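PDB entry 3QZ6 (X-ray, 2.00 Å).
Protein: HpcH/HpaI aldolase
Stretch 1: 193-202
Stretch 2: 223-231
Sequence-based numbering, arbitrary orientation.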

# COMPACT_ATOMS: atom_id res chain seq x y z
N VAL A 193 -1.69 -0.26 -31.56
CA VAL A 193 -1.06 0.45 -30.46
C VAL A 193 0.46 0.37 -30.60
O VAL A 193 1.16 1.38 -30.50
CB VAL A 193 -1.52 -0.10 -29.09
CG1 VAL A 193 -0.70 0.49 -27.97
CG2 VAL A 193 -3.00 0.18 -28.88
N TYR A 194 0.98 -0.83 -30.84
CA TYR A 194 2.41 -1.00 -31.04
C TYR A 194 2.97 -0.25 -32.27
O TYR A 194 4.10 0.23 -32.24
CB TYR A 194 2.78 -2.50 -31.07
CG TYR A 194 2.88 -3.07 -29.68
CD1 TYR A 194 1.78 -3.62 -29.05
CD2 TYR A 194 4.07 -3.00 -28.97
CE1 TYR A 194 1.86 -4.12 -27.77
CE2 TYR A 194 4.16 -3.50 -27.68
CZ TYR A 194 3.05 -4.06 -27.09
OH TYR A 194 3.13 -4.55 -25.81
N GLU A 195 2.17 -0.13 -33.32
CA GLU A 195 2.56 0.69 -34.47
C GLU A 195 2.83 2.13 -34.03
O GLU A 195 3.82 2.73 -34.43
CB GLU A 195 1.46 0.71 -35.53
CG GLU A 195 1.32 -0.58 -36.32
CD GLU A 195 0.18 -0.51 -37.33
OE1 GLU A 195 -0.08 0.60 -37.86
OE2 GLU A 195 -0.46 -1.55 -37.59
N CYS A 196 1.93 2.68 -33.21
CA CYS A 196 2.13 4.02 -32.66
C CYS A 196 3.43 4.09 -31.87
O CYS A 196 4.23 5.02 -32.03
CB CYS A 196 0.95 4.43 -31.77
SG CYS A 196 -0.61 4.71 -32.65
N TYR A 197 3.65 3.12 -30.99
CA TYR A 197 4.86 3.11 -30.18
C TYR A 197 6.09 3.19 -31.07
O TYR A 197 7.00 3.98 -30.82
CB TYR A 197 4.95 1.84 -29.33
CG TYR A 197 3.89 1.68 -28.28
CD1 TYR A 197 3.13 2.76 -27.84
CD2 TYR A 197 3.65 0.44 -27.70
CE1 TYR A 197 2.16 2.60 -26.86
CE2 TYR A 197 2.69 0.27 -26.72
CZ TYR A 197 1.95 1.35 -26.30
OH TYR A 197 0.99 1.16 -25.33
N GLU A 198 6.10 2.37 -32.12
CA GLU A 198 7.24 2.30 -33.03
C GLU A 198 7.49 3.65 -33.69
O GLU A 198 8.64 4.09 -33.79
CB GLU A 198 7.03 1.23 -34.10
CG GLU A 198 6.95 -0.21 -33.59
CD GLU A 198 8.32 -0.82 -33.29
OE1 GLU A 198 9.29 -0.05 -33.10
OE2 GLU A 198 8.42 -2.06 -33.25
N LYS A 199 6.42 4.29 -34.16
CA LYS A 199 6.54 5.59 -34.81
C LYS A 199 7.14 6.60 -33.85
O LYS A 199 8.01 7.38 -34.22
CB LYS A 199 5.19 6.10 -35.30
CG LYS A 199 4.71 5.47 -36.59
CD LYS A 199 3.33 5.98 -36.98
CE LYS A 199 2.83 5.29 -38.24
NZ LYS A 199 1.41 5.64 -38.53
N VAL A 200 6.69 6.57 -32.60
CA VAL A 200 7.20 7.53 -31.63
C VAL A 200 8.66 7.24 -31.29
O VAL A 200 9.47 8.16 -31.17
CB VAL A 200 6.34 7.54 -30.34
CG1 VAL A 200 7.04 8.38 -29.26
CG2 VAL A 200 4.95 8.06 -30.66
N TYR A 201 9.00 5.97 -31.14
CA TYR A 201 10.39 5.61 -30.84
C TYR A 201 11.35 6.06 -31.96
O TYR A 201 12.45 6.55 -31.70
CB TYR A 201 10.51 4.11 -30.59
CG TYR A 201 10.19 3.69 -29.16
CD1 TYR A 201 9.68 4.59 -28.23
CD2 TYR A 201 10.43 2.39 -28.74
CE1 TYR A 201 9.41 4.19 -26.92
CE2 TYR A 201 10.15 1.98 -27.45
CZ TYR A 201 9.64 2.88 -26.54
OH TYR A 201 9.39 2.46 -25.26
N ARG A 202 10.94 5.91 -33.21
CA ARG A 202 11.78 6.38 -34.32
C ARG A 202 12.01 7.89 -34.24
O ARG A 202 13.11 8.37 -34.48
CB ARG A 202 11.17 6.00 -35.66
CG ARG A 202 11.31 4.53 -35.99
CD ARG A 202 10.70 4.23 -37.35
NE ARG A 202 9.79 3.10 -37.26
CZ ARG A 202 8.52 3.15 -37.63
NH1 ARG A 202 8.03 4.27 -38.12
NH2 ARG A 202 7.74 2.08 -37.51
N GLY A 223 10.06 -6.44 -21.71
CA GLY A 223 11.10 -6.92 -22.60
C GLY A 223 11.08 -6.20 -23.93
O GLY A 223 12.12 -5.84 -24.48
N TRP A 224 9.87 -5.98 -24.45
CA TRP A 224 9.68 -5.31 -25.73
C TRP A 224 10.38 -3.95 -25.76
O TRP A 224 11.04 -3.61 -26.74
CB TRP A 224 8.19 -5.13 -26.01
CG TRP A 224 7.89 -4.57 -27.38
CD1 TRP A 224 7.67 -5.28 -28.52
CD2 TRP A 224 7.80 -3.19 -27.75
NE1 TRP A 224 7.43 -4.43 -29.57
CE2 TRP A 224 7.50 -3.14 -29.12
CE3 TRP A 224 7.92 -1.99 -27.04
CZ2 TRP A 224 7.34 -1.94 -29.81
CZ3 TRP A 224 7.76 -0.79 -27.73
CH2 TRP A 224 7.48 -0.78 -29.09
N ALA A 225 10.23 -3.18 -24.69
CA ALA A 225 10.80 -1.84 -24.63
C ALA A 225 12.31 -1.89 -24.42
O ALA A 225 13.07 -1.11 -25.01
CB ALA A 225 10.14 -1.03 -23.50
N VAL A 226 12.74 -2.81 -23.57
CA VAL A 226 14.16 -2.96 -23.27
C VAL A 226 14.95 -3.33 -24.53
O VAL A 226 16.02 -2.77 -24.79
CB VAL A 226 14.39 -3.97 -22.14
CG1 VAL A 226 15.86 -4.35 -22.03
CG2 VAL A 226 13.87 -3.40 -20.80
N GLU A 227 14.41 -4.25 -25.33
CA GLU A 227 15.01 -4.60 -26.63
C GLU A 227 15.24 -3.37 -27.50
O GLU A 227 16.19 -3.31 -28.28
CB GLU A 227 14.09 -5.54 -27.41
CG GLU A 227 14.21 -7.01 -27.08
CD GLU A 227 13.31 -7.86 -27.97
OE1 GLU A 227 12.36 -7.31 -28.57
OE2 GLU A 227 13.55 -9.08 -28.06
N ARG A 228 14.35 -2.40 -27.38
CA ARG A 228 14.37 -1.24 -28.26
C ARG A 228 15.11 -0.04 -27.66
O ARG A 228 15.05 1.06 -28.20
CB ARG A 228 12.95 -0.89 -28.69
CG ARG A 228 12.39 -1.91 -29.68
CD ARG A 228 10.88 -1.85 -29.82
NE ARG A 228 10.43 -2.82 -30.81
CZ ARG A 228 10.39 -4.13 -30.61
NH1 ARG A 228 10.79 -4.64 -29.45
NH2 ARG A 228 9.97 -4.94 -31.58
N GLY A 229 15.81 -0.26 -26.56
CA GLY A 229 16.69 0.76 -26.00
C GLY A 229 15.99 1.75 -25.07
O GLY A 229 16.53 2.80 -24.76
N ALA A 230 14.78 1.41 -24.64
CA ALA A 230 14.06 2.26 -23.70
C ALA A 230 14.78 2.27 -22.35
O ALA A 230 15.01 1.21 -21.77
CB ALA A 230 12.65 1.76 -23.53
N GLN A 231 15.13 3.45 -21.84
CA GLN A 231 15.77 3.55 -20.53
C GLN A 231 14.78 3.85 -19.39
O GLN A 231 15.03 3.49 -18.23
CB GLN A 231 16.85 4.63 -20.52
CG GLN A 231 18.01 4.41 -21.47
CD GLN A 231 18.96 5.59 -21.45
OE1 GLN A 231 18.95 6.42 -22.36
NE2 GLN A 231 19.76 5.70 -20.39

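The contact joins one face of the helix 193-202 to the short helix that starts at 223 and the turn that follows it. The two helices run in roughly the same direction, with 25° between them. Their axes come no closer than 12.6 Å, and large side chains fill much of the space between them. Trp224 does most of this. It loses 112 Å² to the first stretch, more than any other residue here.

Trp224 adopts chi1 t (-174°) with chi2 near 91°. Its CA-to-CB bond points toward the first helix, and the t rotamer carries the indole across the gap. The ring lodges as a knob among Tyr194, Tyr197, Glu198 and Tyr201. These four residues lie at helical spacings of three and four, so their side chains line the same side of the helix.

Each tyrosine has chi1 m, but chi2 differs. Tyr194 has chi2 at 90°, and its ring meets the indole edge-to-face. The edge of Tyr194 points at the face of Trp224, with CD2 of Tyr194 3.4 Å from CE2 of Trp224. The Tyr194 ring and the five-membered ring of Trp224 have centroids 4.7 Å apart and planes at 72°. The hydroxyl of Tyr194 is hydrogen-bonded elsewhere in the structure.

Tyr197 and Tyr201 have chi2 at -18° and 7°. Tyr197 is buried and gives up only 13 Å² to this contact. Its closest approach is through CB of Tyr197, which lies 3.7 Å from CH2 of Trp224. Its ring is oblique to the indole, with planes at 58°.

Tyr201 reaches further along the second stretch. CE2 of Tyr201 is 3.7 Å from CZ3 of Trp224, and the ring planes differ by 31°, again an oblique pairing. OH of Tyr201 lies 4.0 Å from CB of Ala225 and 3.8 Å from CB of Ala230. The end of Tyr201 thus packs against two methyl groups of the second stretch. The polar need of this hydroxyl is met by a hydrogen bond elsewhere in the structure.

Glu198 starts sideways, but its end comes nearer. Chi1 and chi2 are both m, so the chain bends instead of extending. This brings OE2 of Glu198 to 3.6 Å from CZ2 of Trp224 and 3.3 Å from NE of Arg228. The latter pair is a salt bridge and a hydrogen bond, donated by NE at an angle of 150°. It is the only hydrogen bond between the stretches. OE2 lies near the guanidinium plane, at its edge.

Arg228 has chi1 m, then chi2 and chi3 t, and chi4 at 73°. The extended middle carries the guanidinium to Glu198, while CB of Arg228 stays 4.1 Å from CD2 of Tyr201. NH1 turns back to its own stretch. NH1 of Arg228 donates to O of Trp224 at 2.9 Å. A weak hydrogen bond, part of a salt bridge, runs from NH1 of Arg228 to OE1 of Glu227 at 3.2 Å. The guanidinium is thus held from both stretches.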